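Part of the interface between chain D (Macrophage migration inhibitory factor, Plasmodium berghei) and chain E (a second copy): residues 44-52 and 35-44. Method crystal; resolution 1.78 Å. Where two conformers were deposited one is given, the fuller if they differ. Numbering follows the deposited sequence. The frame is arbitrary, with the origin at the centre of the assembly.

Chain D (44-52) YQKNLRFSG
Chain E 35-44: VAYIMSNYDY

The two stretches run antiparallel: the vector from CA 45 to CA 51 of chain D lies 166° from that of CA 36 to CA 43 of chain E. Together they bury 639 Å². Register is set by R49(D) opposite S40(E) (CA to CA 5.1 Å) and F50(D) opposite M39(E) (CA to CA 4.4 Å). The first is a hydrogen-bonded pair, with R49(D) N donating to S40(E) O at 2.8 Å and 170°, and S40(E) N to R49(D) O at 3.0 Å and 144°. The second is non-hydrogen-bonded, and its close spacing brings M39(E) CA within 3.1 Å of R49(D) O and F50(D) CA within 3.5 Å of I38(E) O, both CA-H...O contacts.

A type I turn flanks the pairing in each chain. In Q45(D) to L48(D), K46(D) (phi/psi -61/-29) and N47(D) (-96/10) form the corner, and L48(D) N bonds Q45(D) O at 3.1 Å. V35(E) to I38(E) turns through A36(E) (-59/-36) and Y37(E) (-94/11). Beyond F50(D) (-141/132), S51(D) leaves extended geometry at 56/37, and its N still donates to I38(E) O at 3.0 Å. Its chi1 of -47° (m) places OG 2.7 Å from A36(E) O, to which it donates.

R49(D) (m, t, p, chi4 89°) and S40(E) (chi1 72°, p) share one sheet face, R49(D) CD lying 3.4 Å from S40(E) OG. F50(D) and M39(E) occupy the other. F50(D), chi1 176° (t) and chi2 63°, brings its ring nearer chain E, with CD1 3.8 Å from M39(E) CG and CZ 4.4 Å from Y37(E) CD1, apolar contacts. M39(E) is m, t with chi3 -91°, its end leading away; Y37(E) has chi1 -71° (m).

At the other end, Q45(D) points toward chain E. Its m, m rotamer with chi3 -35° lets the amide serve two partners: OE1 accepts from N41(E) ND2 at 2.7 Å and 169°, while NE2 makes a weak bond to D43(E) OD1 at 3.3 Å and 143°. N41(E) (chi1 -172°, t; chi2 40°) and D43(E) (chi1 -170°, t; chi2 -11°) supply these groups. L48(D) N lies 3.3 Å from N41(E) OD1, but the angle is too poor for a hydrogen bond.

Water extends the bonding. Water 3 accepts from N47(D) N at 2.8 Å and lies 2.7 Å from N41(E) OD1. Water 2 links N47(D) ND2 (2.8 Å; chi1 -77°, m) to Y42(E) O (3.1 Å), and water 4 joins G52(D) N (2.8 Å) to I38(E) O (2.9 Å).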

# COMPACT_ATOMS: atom_id res chain seq x y z
N TYR D 44 8.20 6.58 -3.36
CA TYR D 44 8.21 7.46 -4.47
C TYR D 44 7.29 6.85 -5.55
O TYR D 44 7.49 5.70 -6.03
CB TYR D 44 9.65 7.65 -5.01
CG TYR D 44 9.74 8.45 -6.27
CD1 TYR D 44 9.32 9.77 -6.30
CD2 TYR D 44 10.22 7.86 -7.44
CE1 TYR D 44 9.34 10.51 -7.44
CE2 TYR D 44 10.32 8.62 -8.62
CZ TYR D 44 9.90 9.94 -8.60
OH TYR D 44 10.00 10.70 -9.73
N GLN D 45 6.25 7.61 -5.87
CA GLN D 45 5.23 7.21 -6.80
C GLN D 45 5.08 8.33 -7.76
O GLN D 45 4.31 9.25 -7.53
CB GLN D 45 3.90 6.92 -6.01
CG GLN D 45 4.05 5.71 -5.07
CD GLN D 45 4.19 4.39 -5.90
OE1 GLN D 45 3.57 4.23 -6.97
NE2 GLN D 45 4.94 3.46 -5.38
N LYS D 46 5.86 8.27 -8.86
CA LYS D 46 6.03 9.40 -9.77
C LYS D 46 4.70 9.87 -10.43
O LYS D 46 4.56 11.04 -10.78
CB LYS D 46 6.98 8.95 -10.91
CG LYS D 46 7.09 10.12 -11.93
CD LYS D 46 8.43 10.34 -12.61
CE LYS D 46 9.07 9.08 -12.99
NZ LYS D 46 9.50 9.45 -14.38
N ASN D 47 3.76 8.92 -10.60
CA ASN D 47 2.46 9.16 -11.28
C ASN D 47 1.34 9.45 -10.37
O ASN D 47 0.17 9.59 -10.83
CB ASN D 47 2.18 7.98 -12.18
CG ASN D 47 3.02 8.06 -13.44
OD1 ASN D 47 2.83 8.98 -14.25
ND2 ASN D 47 4.07 7.17 -13.55
N LEU D 48 1.70 9.67 -9.09
CA LEU D 48 0.64 9.98 -8.08
C LEU D 48 -0.10 11.27 -8.43
O LEU D 48 0.53 12.33 -8.76
CB LEU D 48 1.26 10.18 -6.68
CG LEU D 48 0.34 10.45 -5.45
CD1 LEU D 48 -0.64 9.29 -5.25
CD2 LEU D 48 1.36 10.62 -4.19
N ARG D 49 -1.44 11.23 -8.39
CA ARG D 49 -2.27 12.39 -8.63
C ARG D 49 -3.14 12.70 -7.42
O ARG D 49 -3.55 11.80 -6.68
CB ARG D 49 -3.21 12.10 -9.82
CG ARG D 49 -2.50 11.79 -11.13
CD ARG D 49 -3.43 11.11 -12.17
NE ARG D 49 -4.66 11.83 -12.52
CZ ARG D 49 -4.77 12.73 -13.50
NH1 ARG D 49 -3.69 13.05 -14.26
NH2 ARG D 49 -5.99 13.28 -13.76
N PHE D 50 -3.45 13.97 -7.28
CA PHE D 50 -4.44 14.46 -6.33
C PHE D 50 -5.24 15.60 -7.01
O PHE D 50 -4.66 16.51 -7.62
CB PHE D 50 -3.72 14.99 -5.09
CG PHE D 50 -4.64 15.61 -4.09
CD1 PHE D 50 -5.64 14.82 -3.47
CD2 PHE D 50 -4.51 16.96 -3.76
CE1 PHE D 50 -6.54 15.41 -2.54
CE2 PHE D 50 -5.36 17.54 -2.84
CZ PHE D 50 -6.39 16.78 -2.23
N SER D 51 -6.57 15.53 -6.90
CA SER D 51 -7.44 16.53 -7.50
C SER D 51 -7.18 16.68 -9.00
O SER D 51 -7.22 17.78 -9.56
CB SER D 51 -7.29 17.89 -6.76
OG SER D 51 -7.36 17.68 -5.36
N GLY D 52 -6.89 15.57 -9.68
CA GLY D 52 -6.73 15.63 -11.08
C GLY D 52 -5.39 16.12 -11.58
O GLY D 52 -5.21 16.26 -12.79
N VAL E 35 -14.84 14.56 -8.51
CA VAL E 35 -13.80 13.74 -7.89
C VAL E 35 -12.63 14.62 -7.51
O VAL E 35 -11.47 14.22 -7.63
CB VAL E 35 -13.24 12.69 -8.84
CG1 VAL E 35 -14.21 11.56 -8.97
CG2 VAL E 35 -12.88 13.32 -10.17
N ALA E 36 -12.95 15.82 -7.07
CA ALA E 36 -11.94 16.80 -6.73
C ALA E 36 -10.97 16.33 -5.65
O ALA E 36 -9.80 16.69 -5.71
CB ALA E 36 -12.60 18.11 -6.32
N TYR E 37 -11.43 15.57 -4.66
CA TYR E 37 -10.50 15.24 -3.63
C TYR E 37 -9.81 13.90 -3.88
O TYR E 37 -9.13 13.38 -3.02
CB TYR E 37 -11.19 15.25 -2.25
CG TYR E 37 -11.52 16.68 -1.84
CD1 TYR E 37 -10.58 17.49 -1.18
CD2 TYR E 37 -12.78 17.23 -2.13
CE1 TYR E 37 -10.88 18.79 -0.81
CE2 TYR E 37 -13.07 18.54 -1.78
CZ TYR E 37 -12.12 19.32 -1.12
OH TYR E 37 -12.40 20.63 -0.77
N ILE E 38 -9.99 13.35 -5.07
CA ILE E 38 -9.53 11.97 -5.21
C ILE E 38 -8.01 11.89 -5.41
O ILE E 38 -7.46 12.74 -6.11
CB ILE E 38 -10.34 11.29 -6.35
CG1 ILE E 38 -10.30 9.76 -6.30
CG2 ILE E 38 -10.07 11.94 -7.71
CD1 ILE E 38 -11.16 9.14 -7.47
N MET E 39 -7.35 10.91 -4.78
CA MET E 39 -5.95 10.53 -5.20
C MET E 39 -6.04 9.39 -6.15
O MET E 39 -6.94 8.51 -5.99
CB MET E 39 -5.09 10.08 -4.03
CG MET E 39 -4.89 11.12 -3.02
SD MET E 39 -3.77 10.36 -1.82
CE MET E 39 -4.97 9.64 -0.72
N SER E 40 -5.21 9.40 -7.21
CA SER E 40 -5.09 8.19 -7.99
C SER E 40 -3.63 7.91 -8.26
O SER E 40 -2.79 8.79 -8.10
CB SER E 40 -5.97 8.23 -9.22
OG SER E 40 -5.44 9.13 -10.22
N ASN E 41 -3.33 6.66 -8.59
CA ASN E 41 -1.90 6.32 -8.74
C ASN E 41 -1.78 5.12 -9.62
O ASN E 41 -2.68 4.27 -9.68
CB ASN E 41 -1.23 6.00 -7.37
CG ASN E 41 0.27 5.85 -7.52
OD1 ASN E 41 0.87 6.62 -8.27
ND2 ASN E 41 0.90 4.87 -6.84
N TYR E 42 -0.65 5.05 -10.34
CA TYR E 42 -0.25 3.87 -11.09
C TYR E 42 1.02 3.35 -10.42
O TYR E 42 2.03 4.03 -10.38
CB TYR E 42 0.04 4.34 -12.58
CG TYR E 42 0.98 3.37 -13.32
CD1 TYR E 42 0.56 2.09 -13.71
CD2 TYR E 42 2.26 3.81 -13.72
CE1 TYR E 42 1.42 1.21 -14.39
CE2 TYR E 42 3.15 2.94 -14.39
CZ TYR E 42 2.70 1.66 -14.75
OH TYR E 42 3.58 0.82 -15.42
N ASP E 43 0.90 2.23 -9.74
CA ASP E 43 1.94 1.68 -8.92
C ASP E 43 2.50 0.45 -9.64
O ASP E 43 1.87 -0.63 -9.67
CB ASP E 43 1.42 1.30 -7.52
CG ASP E 43 2.56 0.94 -6.55
OD1 ASP E 43 3.73 0.77 -6.95
OD2 ASP E 43 2.28 0.85 -5.34
N TYR E 44 3.65 0.66 -10.29
CA TYR E 44 4.31 -0.37 -11.10
C TYR E 44 5.04 -1.36 -10.22
O TYR E 44 6.01 -1.00 -9.48
CB TYR E 44 5.33 0.28 -12.08
CG TYR E 44 6.06 -0.74 -12.89
CD1 TYR E 44 5.36 -1.68 -13.67
CD2 TYR E 44 7.48 -0.80 -12.81
CE1 TYR E 44 6.04 -2.71 -14.40
CE2 TYR E 44 8.18 -1.76 -13.55
CZ TYR E 44 7.49 -2.67 -14.35
OH TYR E 44 8.24 -3.61 -15.04
O HOH W 1 5.18 3.22 -9.12
O HOH W 2 4.55 5.20 -11.66
O HOH W 3 3.34 6.40 -9.34
O HOH W 4 -6.40 12.91 -8.82